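Long-range contacts in DNA polymerase III subunit beta (PDB 4S3I), which tethers DNA polymerases and other proteins to DNA, conferring processivity during replication: residues A[44-49]-A[57-62]; A[51-56]-A[233-238]; A[121-126]-A[220-225]; A[132-137]-A[213-218]; A[158-163]-A[198-203]. All coordinates share one frame; numbering follows the deposited sequence.

Contact 1: residues A[44-49]-A[57-62]; sequences LFLKAS and SYIFTQ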
# COMPACT_ATOMS: atom_id res chain seq x y z
N LEU A 44 -10.57 -16.96 27.59
CA LEU A 44 -10.47 -17.71 26.33
C LEU A 44 -9.03 -17.59 25.84
O LEU A 44 -8.55 -16.49 25.61
CB LEU A 44 -11.41 -17.14 25.26
CG LEU A 44 -11.14 -17.66 23.84
CD1 LEU A 44 -11.60 -19.11 23.73
CD2 LEU A 44 -11.83 -16.81 22.79
N PHE A 45 -8.35 -18.72 25.72
CA PHE A 45 -7.00 -18.74 25.18
C PHE A 45 -7.06 -19.10 23.71
O PHE A 45 -7.77 -20.02 23.30
CB PHE A 45 -6.15 -19.78 25.92
CG PHE A 45 -5.80 -19.38 27.33
CD1 PHE A 45 -6.67 -19.64 28.37
CD2 PHE A 45 -4.59 -18.73 27.60
CE1 PHE A 45 -6.35 -19.28 29.69
CE2 PHE A 45 -4.26 -18.36 28.90
CZ PHE A 45 -5.14 -18.63 29.95
N LEU A 46 -6.30 -18.36 22.92
CA LEU A 46 -6.22 -18.58 21.49
C LEU A 46 -4.75 -18.78 21.18
O LEU A 46 -3.90 -17.98 21.59
CB LEU A 46 -6.79 -17.37 20.74
CG LEU A 46 -8.19 -16.87 21.12
CD1 LEU A 46 -8.12 -15.85 22.23
CD2 LEU A 46 -8.93 -16.26 19.91
N LYS A 47 -4.41 -19.87 20.49
CA LYS A 47 -3.00 -20.07 20.16
C LYS A 47 -2.77 -20.61 18.75
O LYS A 47 -3.55 -21.41 18.24
CB LYS A 47 -2.29 -20.93 21.20
CG LYS A 47 -2.67 -22.38 21.24
CD LYS A 47 -1.71 -23.13 22.15
CE LYS A 47 -2.11 -24.60 22.34
NZ LYS A 47 -3.24 -24.76 23.29
N ALA A 48 -1.69 -20.13 18.14
CA ALA A 48 -1.27 -20.56 16.82
C ALA A 48 0.23 -20.79 16.87
O ALA A 48 1.00 -19.87 17.17
CB ALA A 48 -1.60 -19.51 15.79
N SER A 49 0.66 -22.02 16.58
CA SER A 49 2.08 -22.36 16.70
C SER A 49 2.45 -23.53 15.79
O SER A 49 1.59 -24.30 15.35
CB SER A 49 2.42 -22.72 18.14
OG SER A 49 1.90 -23.99 18.51
N SER A 57 -2.30 -16.36 23.35
CA SER A 57 -2.88 -15.15 23.92
C SER A 57 -4.16 -15.50 24.66
O SER A 57 -4.70 -16.61 24.50
CB SER A 57 -3.22 -14.15 22.81
OG SER A 57 -2.09 -13.86 22.01
N TYR A 58 -4.67 -14.57 25.46
CA TYR A 58 -5.99 -14.75 26.04
C TYR A 58 -6.80 -13.47 26.00
O TYR A 58 -6.24 -12.36 25.97
CB TYR A 58 -5.92 -15.29 27.48
CG TYR A 58 -5.71 -14.22 28.53
CD1 TYR A 58 -4.44 -13.91 28.98
CD2 TYR A 58 -6.79 -13.54 29.10
CE1 TYR A 58 -4.24 -12.95 29.96
CE2 TYR A 58 -6.60 -12.57 30.06
CZ TYR A 58 -5.32 -12.28 30.49
OH TYR A 58 -5.12 -11.31 31.45
N ILE A 59 -8.13 -13.62 26.00
CA ILE A 59 -9.02 -12.52 26.32
C ILE A 59 -9.96 -13.00 27.42
O ILE A 59 -10.19 -14.21 27.56
CB ILE A 59 -9.83 -12.04 25.10
CG1 ILE A 59 -10.73 -13.16 24.56
CG2 ILE A 59 -8.90 -11.49 24.02
CD1 ILE A 59 -11.66 -12.71 23.40
N PHE A 60 -10.49 -12.06 28.20
CA PHE A 60 -11.46 -12.41 29.23
C PHE A 60 -12.79 -12.64 28.55
O PHE A 60 -13.12 -11.93 27.60
CB PHE A 60 -11.61 -11.27 30.24
CG PHE A 60 -10.42 -11.10 31.15
CD1 PHE A 60 -10.13 -12.05 32.13
CD2 PHE A 60 -9.60 -9.98 31.04
CE1 PHE A 60 -9.04 -11.90 32.97
CE2 PHE A 60 -8.51 -9.81 31.88
CZ PHE A 60 -8.23 -10.77 32.85
N THR A 61 -13.54 -13.61 29.03
CA THR A 61 -14.90 -13.84 28.53
C THR A 61 -15.88 -12.90 29.22
O THR A 61 -15.72 -12.56 30.40
CB THR A 61 -15.34 -15.29 28.78
OG1 THR A 61 -15.38 -15.53 30.19
CG2 THR A 61 -14.38 -16.26 28.12
N GLN A 62 -16.90 -12.47 28.48
CA GLN A 62 -18.00 -11.69 29.05
C GLN A 62 -18.92 -12.60 29.84
O GLN A 62 -19.49 -12.21 30.86
CB GLN A 62 -18.79 -10.99 27.95
CG GLN A 62 -17.99 -9.91 27.27
CD GLN A 62 -17.41 -8.92 28.27
OE1 GLN A 62 -16.19 -8.77 28.37
NE2 GLN A 62 -18.28 -8.26 29.01
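Tyr58 sets its CB over one face of the Phe45 ring, offset toward the rim, with Phe45 CD2 as the nearest ring atom at 3.7 Å from Tyr58 CB. The two rings are turned obliquely: their planes meet at 47°, so this is neither a stack nor an edge-to-face pair. Tyr58 CG sits between its own backbone N and carbonyl carbon (chi1 84°), and the ring leads on from there away from Phe45, over the Phe60 ring. These two residues form a non-hydrogen-bonded pair in the antiparallel hairpin of strands 43-49 and 53-60, a building block of the repeated beta sheets of the sliding-ring fold. Hydrogen-bonded pairs flank them. Leu44 N reaches Ile59 O at 2.8 Å, almost straight at 174°, and Ile59 N returns a bond to Leu44 O. Leu46 and Ser57 exchange a second couple, with Ser57 N 2.9 Å from Leu46 O. On the sheet face of Leu44, Leu46 and Ile59, the side chains of Leu44 and Ile59 run side by side, with Leu44 CD2 and Ile59 CD1 4.1 Å apart. Helix 9-19 covers this face through Leu12, Leu16 and Leu19, all of which touch Leu46.

Contact 2: residues A[51-56]-A[233-238]; sequences SDIGLK and HTFFTK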
# COMPACT_ATOMS: atom_id res chain seq x y z
N SER A 51 6.39 -26.07 15.09
CA SER A 51 7.66 -26.45 15.71
C SER A 51 8.61 -25.26 15.87
O SER A 51 9.45 -25.25 16.78
CB SER A 51 8.33 -27.55 14.88
OG SER A 51 8.62 -27.09 13.57
N ASP A 52 8.48 -24.26 15.01
CA ASP A 52 9.48 -23.20 14.91
C ASP A 52 9.14 -21.92 15.69
O ASP A 52 10.03 -21.21 16.17
CB ASP A 52 9.71 -22.84 13.44
CG ASP A 52 10.16 -24.03 12.60
OD1 ASP A 52 9.86 -25.19 12.97
OD2 ASP A 52 10.81 -23.80 11.56
N ILE A 53 7.85 -21.62 15.80
CA ILE A 53 7.42 -20.34 16.36
C ILE A 53 5.95 -20.42 16.76
O ILE A 53 5.20 -21.26 16.23
CB ILE A 53 7.62 -19.21 15.32
CG1 ILE A 53 7.46 -17.84 15.96
CG2 ILE A 53 6.65 -19.36 14.15
CD1 ILE A 53 7.92 -16.71 15.07
N GLY A 54 5.52 -19.56 17.68
CA GLY A 54 4.14 -19.59 18.12
C GLY A 54 3.75 -18.49 19.07
O GLY A 54 4.60 -17.86 19.72
N LEU A 55 2.45 -18.25 19.15
CA LEU A 55 1.88 -17.22 20.00
C LEU A 55 0.69 -17.81 20.73
O LEU A 55 -0.17 -18.45 20.12
CB LEU A 55 1.41 -16.03 19.17
CG LEU A 55 0.70 -14.94 19.97
CD1 LEU A 55 1.65 -14.33 21.00
CD2 LEU A 55 0.12 -13.88 19.04
N LYS A 56 0.63 -17.59 22.04
CA LYS A 56 -0.53 -17.95 22.84
C LYS A 56 -1.03 -16.69 23.55
O LYS A 56 -0.27 -16.01 24.24
CB LYS A 56 -0.17 -19.04 23.85
CG LYS A 56 -1.26 -19.38 24.86
CD LYS A 56 -0.75 -20.46 25.81
CE LYS A 56 -1.85 -20.97 26.74
NZ LYS A 56 -1.39 -22.16 27.52
N HIS A 233 0.30 -12.00 26.28
CA HIS A 233 0.92 -12.89 25.30
C HIS A 233 2.03 -13.78 25.84
O HIS A 233 2.81 -13.36 26.70
CB HIS A 233 1.50 -12.08 24.15
CG HIS A 233 0.50 -11.21 23.45
ND1 HIS A 233 -0.59 -11.72 22.78
CD2 HIS A 233 0.45 -9.87 23.29
CE1 HIS A 233 -1.28 -10.73 22.25
NE2 HIS A 233 -0.67 -9.59 22.54
N THR A 234 2.11 -15.00 25.31
CA THR A 234 3.30 -15.83 25.44
C THR A 234 3.75 -16.17 24.03
O THR A 234 3.04 -16.86 23.29
CB THR A 234 3.04 -17.13 26.22
OG1 THR A 234 2.49 -16.82 27.51
CG2 THR A 234 4.34 -17.93 26.39
N PHE A 235 4.91 -15.66 23.64
CA PHE A 235 5.48 -15.90 22.33
C PHE A 235 6.68 -16.79 22.50
O PHE A 235 7.42 -16.67 23.50
CB PHE A 235 5.93 -14.56 21.74
CG PHE A 235 6.82 -14.68 20.53
CD1 PHE A 235 6.27 -14.62 19.26
CD2 PHE A 235 8.20 -14.82 20.66
CE1 PHE A 235 7.08 -14.70 18.13
CE2 PHE A 235 9.02 -14.91 19.54
CZ PHE A 235 8.46 -14.86 18.26
N PHE A 236 6.90 -17.69 21.55
CA PHE A 236 8.16 -18.43 21.50
C PHE A 236 8.72 -18.52 20.08
O PHE A 236 7.98 -18.42 19.09
CB PHE A 236 8.01 -19.84 22.08
CG PHE A 236 7.49 -20.85 21.10
CD1 PHE A 236 8.37 -21.60 20.31
CD2 PHE A 236 6.12 -21.07 20.97
CE1 PHE A 236 7.88 -22.54 19.39
CE2 PHE A 236 5.63 -22.01 20.07
CZ PHE A 236 6.51 -22.74 19.27
N THR A 237 10.03 -18.70 20.00
CA THR A 237 10.69 -19.01 18.74
C THR A 237 11.80 -19.99 18.97
O THR A 237 12.48 -19.97 20.01
CB THR A 237 11.25 -17.74 18.04
OG1 THR A 237 11.93 -18.14 16.83
CG2 THR A 237 12.24 -17.02 18.95
N LYS A 238 11.99 -20.89 18.01
CA LYS A 238 13.16 -21.72 18.03
C LYS A 238 14.33 -20.78 17.76
O LYS A 238 14.16 -19.76 17.08
CB LYS A 238 13.08 -22.80 16.95
CG LYS A 238 14.16 -23.85 17.07
CD LYS A 238 14.24 -24.74 15.82
CE LYS A 238 13.00 -25.59 15.60
NZ LYS A 238 13.19 -26.61 14.52
O HOH W 1 11.24 -19.11 14.45
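An antiparallel strand pairing, Ile53 to Lys56 against Thr234 to Thr237, joins the N-terminal and central domains in one shared sheet. The short strand axes run at 174° to each other. Gly54 and Phe236 form a hydrogen-bonded pair, in which Phe236 N lies 2.9 Å from Gly54 O. Above this pair the Phe236 ring folds back across the neighbouring strand: CG lies between the backbone N and the carbonyl carbon (chi1 84°), and one ring face covers the peptide between Ile53 and Gly54. Its CE2 comes to 3.4 Å from Gly54 CA, a tight fit that the absence of a side chain on Gly54 permits. Lys56 and Thr234 make the next reciprocal pair, with Thr234 N 2.8 Å from Lys56 O. At the other end Lys238 N donates to Asp52 O over 2.7 Å, nearly straight at 173°. A water also donates to Asp52 O and to Thr237 OG1, so that carbonyl is held by two donors; Asp52 OD1 and Lys238 NZ add a long salt bridge of 3.9 Å. On the opposite sheet face the Ile53 and Phe235 side chains cross obliquely, with Ile53 CD1 3.7 Å from Phe235 CZ. Helix 203-212 covers this side through Arg204, Ala205, Ile209 and Leu212, while strands 43-49 and 225-229 flank the pair within the sheet.

Contact 3: residues A[121-126]-A[220-225]; sequences PVIDPK and KSDGML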
# COMPACT_ATOMS: atom_id res chain seq x y z
N PRO A 121 5.20 -25.22 23.76
CA PRO A 121 6.35 -25.60 24.60
C PRO A 121 6.47 -24.77 25.89
O PRO A 121 6.11 -23.60 25.93
CB PRO A 121 7.54 -25.29 23.70
CG PRO A 121 7.06 -24.15 22.83
CD PRO A 121 5.61 -24.47 22.56
N VAL A 122 6.98 -25.40 26.95
CA VAL A 122 7.49 -24.64 28.09
C VAL A 122 8.96 -24.99 28.28
O VAL A 122 9.39 -26.11 28.00
CB VAL A 122 6.73 -24.92 29.40
CG1 VAL A 122 5.22 -24.75 29.23
CG2 VAL A 122 7.07 -26.28 29.91
N ILE A 123 9.73 -24.02 28.76
CA ILE A 123 11.16 -24.23 28.92
C ILE A 123 11.58 -24.18 30.38
O ILE A 123 10.87 -23.62 31.22
CB ILE A 123 11.95 -23.18 28.14
CG1 ILE A 123 11.63 -21.77 28.68
CG2 ILE A 123 11.64 -23.27 26.65
CD1 ILE A 123 12.42 -20.64 28.01
N ASP A 124 12.73 -24.77 30.67
CA ASP A 124 13.42 -24.55 31.93
C ASP A 124 14.56 -23.58 31.63
O ASP A 124 15.61 -23.99 31.14
CB ASP A 124 13.99 -25.86 32.48
CG ASP A 124 13.07 -26.52 33.50
OD1 ASP A 124 12.94 -27.77 33.43
OD2 ASP A 124 12.49 -25.82 34.36
N PRO A 125 14.33 -22.30 31.92
CA PRO A 125 15.19 -21.22 31.41
C PRO A 125 16.62 -21.35 31.94
O PRO A 125 16.80 -21.75 33.09
CB PRO A 125 14.54 -19.95 31.96
CG PRO A 125 13.16 -20.38 32.48
CD PRO A 125 13.35 -21.80 32.90
N LYS A 126 17.60 -21.03 31.10
CA LYS A 126 19.00 -20.97 31.54
C LYS A 126 19.36 -19.51 31.71
O LYS A 126 20.30 -19.16 32.42
CB LYS A 126 19.92 -21.58 30.49
CG LYS A 126 19.73 -23.06 30.27
CD LYS A 126 20.89 -23.65 29.48
CE LYS A 126 20.78 -25.16 29.38
NZ LYS A 126 22.10 -25.80 29.13
N LYS A 220 13.04 -15.17 28.26
CA LYS A 220 13.73 -16.34 28.80
C LYS A 220 14.17 -17.28 27.70
O LYS A 220 13.52 -17.39 26.66
CB LYS A 220 12.84 -17.11 29.78
CG LYS A 220 12.35 -16.32 30.97
CD LYS A 220 10.99 -16.84 31.42
CE LYS A 220 10.54 -16.20 32.72
NZ LYS A 220 11.33 -16.69 33.88
N SER A 221 15.26 -18.00 27.96
CA SER A 221 15.75 -18.96 26.99
C SER A 221 16.41 -20.16 27.65
O SER A 221 17.05 -20.04 28.71
CB SER A 221 16.73 -18.30 26.02
OG SER A 221 17.23 -19.26 25.12
N ASP A 222 16.26 -21.32 27.02
CA ASP A 222 16.93 -22.52 27.51
C ASP A 222 18.06 -22.92 26.56
O ASP A 222 18.61 -24.03 26.66
CB ASP A 222 15.94 -23.66 27.71
CG ASP A 222 15.21 -24.06 26.44
OD1 ASP A 222 15.33 -23.36 25.41
OD2 ASP A 222 14.49 -25.08 26.47
N GLY A 223 18.40 -22.02 25.65
CA GLY A 223 19.46 -22.27 24.69
C GLY A 223 18.93 -22.97 23.45
O GLY A 223 19.68 -23.19 22.49
N MET A 224 17.64 -23.31 23.46
CA MET A 224 17.01 -23.97 22.32
C MET A 224 15.84 -23.16 21.80
O MET A 224 15.67 -22.98 20.59
CB MET A 224 16.57 -25.39 22.70
CG MET A 224 17.73 -26.30 23.05
SD MET A 224 17.22 -27.95 23.58
CE MET A 224 16.34 -28.50 22.11
N LEU A 225 15.02 -22.66 22.72
CA LEU A 225 13.91 -21.79 22.39
C LEU A 225 14.08 -20.49 23.17
O LEU A 225 14.74 -20.47 24.22
CB LEU A 225 12.58 -22.43 22.79
CG LEU A 225 12.22 -23.82 22.24
CD1 LEU A 225 10.91 -24.28 22.84
CD2 LEU A 225 12.13 -23.81 20.72
O HOH W 2 13.79 -26.22 29.04
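Pro121 and Leu225 open the apolar part of this contact, crossing at about a right angle with Pro121 CB 3.6 Å from Leu225 CD1. Ile123 CG2 meets both Leu225 and the carboxylate of Asp222, coming within 3.4 Å of Asp222 OD2, while Ile123 CD1 reaches toward Lys220 CB at 4.0 Å. Ile123 CG1 lies between the backbone N and the carbonyl carbon (chi1 61°), and CG2 is anti to the carbonyl carbon, on the side of Asp222. Pro125 CB meets the same Lys220 CB.

Among the polar contacts, a backbone bond spans the two segments: Lys126 N donates to Ser221 O over 2.6 Å at 163°. Within segment 220-225, Asp222 OD1 accepts two amides, Leu225 N at 2.8 Å nearly along the C-O axis and Met224 N from above the carboxylate plane. The two amides hold the carboxylate, whose OD2 faces Ile123 CG2. Ser221 OG receives Gly223 N at 3.0 Å and passes a hydrogen bond on to Leu225 O. Met224 N on Asp222 OD1 makes an Asx turn, Leu225 N the wider Asx motif and Gly223 N on Ser221 OG an ST turn, closing the tight hairpin of strands 217-221 and 225-229 against the loop leading into strand 127-131.

Contact 4: residues A[132-137]-A[213-218]; sequences NAPFLV and FYENFS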
# COMPACT_ATOMS: atom_id res chain seq x y z
N ASN A 132 11.83 -3.69 31.44
CA ASN A 132 10.82 -2.72 31.83
C ASN A 132 10.94 -1.37 31.13
O ASN A 132 10.36 -0.37 31.57
CB ASN A 132 10.77 -2.57 33.36
CG ASN A 132 10.17 -3.79 34.05
OD1 ASN A 132 10.77 -4.34 34.98
ND2 ASN A 132 9.00 -4.22 33.60
N ALA A 133 11.68 -1.35 30.03
CA ALA A 133 11.88 -0.14 29.23
C ALA A 133 11.96 -0.53 27.76
O ALA A 133 12.18 -1.70 27.46
CB ALA A 133 13.14 0.59 29.68
N PRO A 134 11.80 0.45 26.85
CA PRO A 134 11.74 0.05 25.43
C PRO A 134 13.09 -0.31 24.82
O PRO A 134 13.14 -0.58 23.62
CB PRO A 134 11.20 1.31 24.74
CG PRO A 134 10.58 2.14 25.83
CD PRO A 134 11.39 1.85 27.05
N PHE A 135 14.16 -0.33 25.60
CA PHE A 135 15.50 -0.47 25.01
C PHE A 135 15.73 -1.71 24.12
O PHE A 135 16.41 -1.62 23.09
CB PHE A 135 16.61 -0.36 26.08
CG PHE A 135 16.48 -1.36 27.19
CD1 PHE A 135 15.93 -0.99 28.40
CD2 PHE A 135 16.91 -2.67 27.02
CE1 PHE A 135 15.81 -1.91 29.43
CE2 PHE A 135 16.79 -3.60 28.04
CZ PHE A 135 16.23 -3.21 29.26
N LEU A 136 15.19 -2.86 24.50
CA LEU A 136 15.43 -4.07 23.72
C LEU A 136 14.73 -4.02 22.36
O LEU A 136 15.36 -4.30 21.33
CB LEU A 136 15.05 -5.33 24.50
CG LEU A 136 15.37 -6.67 23.82
CD1 LEU A 136 16.86 -6.78 23.52
CD2 LEU A 136 14.91 -7.84 24.70
N VAL A 137 13.45 -3.65 22.32
CA VAL A 137 12.78 -3.60 21.02
C VAL A 137 13.29 -2.43 20.18
O VAL A 137 13.20 -2.44 18.95
CB VAL A 137 11.24 -3.58 21.12
CG1 VAL A 137 10.74 -4.68 22.08
CG2 VAL A 137 10.73 -2.20 21.56
N PHE A 213 5.42 -6.71 21.19
CA PHE A 213 5.98 -6.29 22.46
C PHE A 213 6.64 -4.92 22.37
O PHE A 213 7.09 -4.53 21.31
CB PHE A 213 7.00 -7.32 22.96
CG PHE A 213 6.43 -8.70 23.13
CD1 PHE A 213 5.62 -9.01 24.22
CD2 PHE A 213 6.70 -9.70 22.21
CE1 PHE A 213 5.08 -10.30 24.39
CE2 PHE A 213 6.18 -10.99 22.35
CZ PHE A 213 5.37 -11.29 23.44
N TYR A 214 6.70 -4.23 23.49
CA TYR A 214 7.35 -2.92 23.55
C TYR A 214 8.13 -2.81 24.86
O TYR A 214 9.36 -2.76 24.86
CB TYR A 214 6.30 -1.82 23.41
CG TYR A 214 6.89 -0.43 23.40
CD1 TYR A 214 7.69 -0.01 22.36
CD2 TYR A 214 6.62 0.46 24.43
CE1 TYR A 214 8.24 1.26 22.34
CE2 TYR A 214 7.15 1.74 24.43
CZ TYR A 214 7.96 2.13 23.38
OH TYR A 214 8.50 3.40 23.35
N GLU A 215 7.42 -2.79 25.98
CA GLU A 215 8.09 -2.83 27.27
C GLU A 215 7.29 -3.66 28.27
O GLU A 215 6.17 -4.08 27.98
CB GLU A 215 8.33 -1.42 27.80
CG GLU A 215 7.05 -0.60 27.97
CD GLU A 215 7.34 0.81 28.44
OE1 GLU A 215 8.54 1.15 28.58
OE2 GLU A 215 6.37 1.58 28.66
N ASN A 216 7.88 -3.88 29.45
CA ASN A 216 7.27 -4.68 30.50
C ASN A 216 6.90 -6.08 30.01
O ASN A 216 5.72 -6.45 29.93
CB ASN A 216 6.07 -3.95 31.14
CG ASN A 216 6.50 -2.70 31.91
OD1 ASN A 216 7.59 -2.66 32.49
ND2 ASN A 216 5.64 -1.69 31.92
N PHE A 217 7.94 -6.84 29.65
CA PHE A 217 7.80 -8.25 29.31
C PHE A 217 9.01 -8.99 29.84
O PHE A 217 10.02 -8.37 30.19
CB PHE A 217 7.65 -8.47 27.80
CG PHE A 217 8.79 -7.91 26.98
CD1 PHE A 217 8.72 -6.63 26.45
CD2 PHE A 217 9.93 -8.68 26.72
CE1 PHE A 217 9.76 -6.11 25.69
CE2 PHE A 217 10.98 -8.16 25.95
CZ PHE A 217 10.89 -6.88 25.43
N SER A 218 8.92 -10.31 29.93
CA SER A 218 10.07 -11.10 30.31
C SER A 218 10.64 -11.76 29.06
O SER A 218 9.91 -11.99 28.09
CB SER A 218 9.67 -12.17 31.31
OG SER A 218 8.76 -13.06 30.72
O HOH W 3 7.48 0.53 32.65
O HOH W 4 12.03 -3.20 25.07
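The Tyr214 ring carries Pro134 over one face, Pro134 CB standing 4.0 Å from the ring centroid and 28° off its normal, a CH-pi contact. Val137 CG2 approaches the same ring obliquely, 3.8 Å from Tyr214 CD1. The Phe217 ring is met at its edge, near its plane, by Leu136 CD2, which lies 4.1 Å from Phe217 CE2; Val137 CG1 comes up obliquely. Asn216 and Phe217 together face Val131 in a G1 beta bulge at the start of strand 217-221, and positive phi at Asn216 (56°) suits the first position of such a bulge. The contact thus seats the start of helix 135-143 against the loop that leads from helix 203-212 into the sheet shared by the N-terminal and central domains.

Leu136 CG is anti to the backbone N, and the side chain meets that of Phe217 at about a right angle. Pro134 and Glu215 lie side by side, with Glu215 OE1 close to Pro134 CD at 3.3 Å. Next to them the Asn132 and Asn216 amides are turned 59° apart; the separation of Asn132 ND2 and Asn216 OD1 is too short to be trusted in detail. A more secure bridge is a water that binds both segments: it donates to Ala133 O at 2.8 Å and to Tyr214 O at 2.7 Å, while accepting from Val137 N at 3.1 Å.

Contact 5: residues A[158-163]-A[198-203]; sequences GILMQF and SCILPK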
# COMPACT_ATOMS: atom_id res chain seq x y z
N GLY A 158 19.90 -14.22 11.59
CA GLY A 158 19.21 -13.84 12.81
C GLY A 158 19.90 -12.70 13.54
O GLY A 158 20.96 -12.24 13.12
N ILE A 159 19.30 -12.27 14.65
CA ILE A 159 19.90 -11.25 15.48
C ILE A 159 20.54 -11.89 16.71
O ILE A 159 19.96 -12.80 17.34
CB ILE A 159 18.88 -10.17 15.88
CG1 ILE A 159 19.57 -9.00 16.60
CG2 ILE A 159 17.76 -10.77 16.73
CD1 ILE A 159 18.75 -7.73 16.54
N LEU A 160 21.76 -11.47 17.02
CA LEU A 160 22.48 -12.01 18.16
C LEU A 160 22.11 -11.30 19.46
O LEU A 160 22.10 -10.07 19.52
CB LEU A 160 23.99 -11.91 17.96
CG LEU A 160 24.83 -12.20 19.21
CD1 LEU A 160 24.64 -13.65 19.70
CD2 LEU A 160 26.31 -11.90 18.99
N MET A 161 21.80 -12.08 20.50
CA MET A 161 21.68 -11.54 21.85
C MET A 161 22.74 -12.21 22.71
O MET A 161 22.66 -13.41 22.98
CB MET A 161 20.29 -11.79 22.44
CG MET A 161 19.18 -11.06 21.71
SD MET A 161 17.55 -11.55 22.30
CE MET A 161 17.48 -10.69 23.88
N GLN A 162 23.75 -11.43 23.10
CA GLN A 162 24.84 -11.97 23.90
C GLN A 162 24.73 -11.47 25.34
O GLN A 162 24.79 -10.26 25.59
CB GLN A 162 26.18 -11.54 23.30
CG GLN A 162 27.40 -12.27 23.85
CD GLN A 162 28.65 -11.99 23.03
OE1 GLN A 162 29.03 -12.77 22.15
NE2 GLN A 162 29.30 -10.85 23.30
N PHE A 163 24.56 -12.41 26.27
CA PHE A 163 24.39 -12.08 27.68
C PHE A 163 25.69 -12.23 28.43
O PHE A 163 26.31 -13.30 28.41
CB PHE A 163 23.35 -13.00 28.32
CG PHE A 163 21.95 -12.82 27.79
CD1 PHE A 163 21.08 -11.91 28.37
CD2 PHE A 163 21.51 -13.58 26.71
CE1 PHE A 163 19.79 -11.74 27.88
CE2 PHE A 163 20.21 -13.41 26.21
CZ PHE A 163 19.35 -12.50 26.80
N SER A 198 24.71 -17.09 24.50
CA SER A 198 24.31 -16.37 23.30
C SER A 198 23.07 -16.99 22.68
O SER A 198 23.00 -18.21 22.49
CB SER A 198 25.45 -16.36 22.28
OG SER A 198 26.46 -15.46 22.69
N CYS A 199 22.10 -16.15 22.37
CA CYS A 199 20.87 -16.59 21.71
C CYS A 199 20.78 -15.92 20.36
O CYS A 199 20.90 -14.69 20.26
CB CYS A 199 19.65 -16.21 22.55
SG CYS A 199 19.61 -16.90 24.23
N ILE A 200 20.58 -16.70 19.30
CA ILE A 200 20.37 -16.11 17.98
C ILE A 200 18.91 -16.27 17.56
O ILE A 200 18.46 -17.40 17.30
CB ILE A 200 21.27 -16.74 16.89
CG1 ILE A 200 22.74 -16.66 17.28
CG2 ILE A 200 21.07 -16.02 15.57
CD1 ILE A 200 23.66 -17.53 16.40
N LEU A 201 18.19 -15.15 17.50
CA LEU A 201 16.78 -15.15 17.12
C LEU A 201 16.63 -14.97 15.61
O LEU A 201 17.18 -14.02 15.05
CB LEU A 201 16.03 -13.99 17.76
CG LEU A 201 15.87 -13.74 19.25
CD1 LEU A 201 14.45 -13.27 19.51
CD2 LEU A 201 16.16 -14.95 20.07
N PRO A 202 15.86 -15.85 14.95
CA PRO A 202 15.59 -15.69 13.50
C PRO A 202 14.93 -14.36 13.19
O PRO A 202 14.20 -13.84 14.03
CB PRO A 202 14.61 -16.83 13.19
CG PRO A 202 14.84 -17.85 14.29
CD PRO A 202 15.20 -17.04 15.52
N LYS A 203 15.17 -13.83 11.99
CA LYS A 203 14.60 -12.55 11.57
C LYS A 203 13.08 -12.52 11.67
O LYS A 203 12.50 -11.53 12.13
CB LYS A 203 15.05 -12.22 10.13
CG LYS A 203 14.47 -10.93 9.53
CD LYS A 203 15.24 -9.67 9.95
CE LYS A 203 14.81 -8.43 9.13
NZ LYS A 203 15.74 -8.10 8.00
O HOH W 5 28.19 -15.54 20.79
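Cys199 O receives Met161 N at 2.8 Å, at 164° and close to the carbonyl direction, and Cys199 N pairs with Met161 O in return. Ile159 and Leu201 repeat the exchange two residues along, with Ile159 N 2.8 Å from Leu201 O. Strand 196-202, outermost within this chain, is thereby paired antiparallel with 158-164 in the sheet that the central and C-terminal domains share. At the end of the pairing Gly158 CA nestles 3.0 Å from Leu201 O. Ile159 CG2 touches Leu201 CB at 3.8 Å, and the Met161 and Leu201 side chains cross obliquely, Met161 SD lying 4.1 Å from Leu201 CG. Cys199 SG meets the Phe163 ring obliquely as a sulfur-aromatic contact, 4.1 Å from Phe163 CE2. Leu136 and Phe140 of helix 135-143 cover Met161. Backbone bonds thus set the register, and the face of Ile159, Met161, Cys199 and Leu201 relies on burial, not charge; a water joining Ser198 OG to Gln162 OE1 sits at the exposed end.

In the fold
From the N terminus, contact 1 closes first, returning the chain upon itself as a short hairpin. Contact 2 opens inside that hairpin, so the two cross, sharing strand 53-60; with 176 residues between its two segments, it ties the N-terminal domain to the central one. Within that long loop contact 3 fastens the segment linking strands 105-110 and 127-131 to a hairpin turn, contact 4 nests inside contact 3 and contact 5 inside contact 4. Contacts 1 to 4 reach one continuous antiparallel sheet, whereas contact 5 belongs to a second sheet. Contacts 4 and 5 meet where helix 135-143 packs on strand 158-164, and Ser57 hydrogen-bonded to His233 couples contacts 1 and 2.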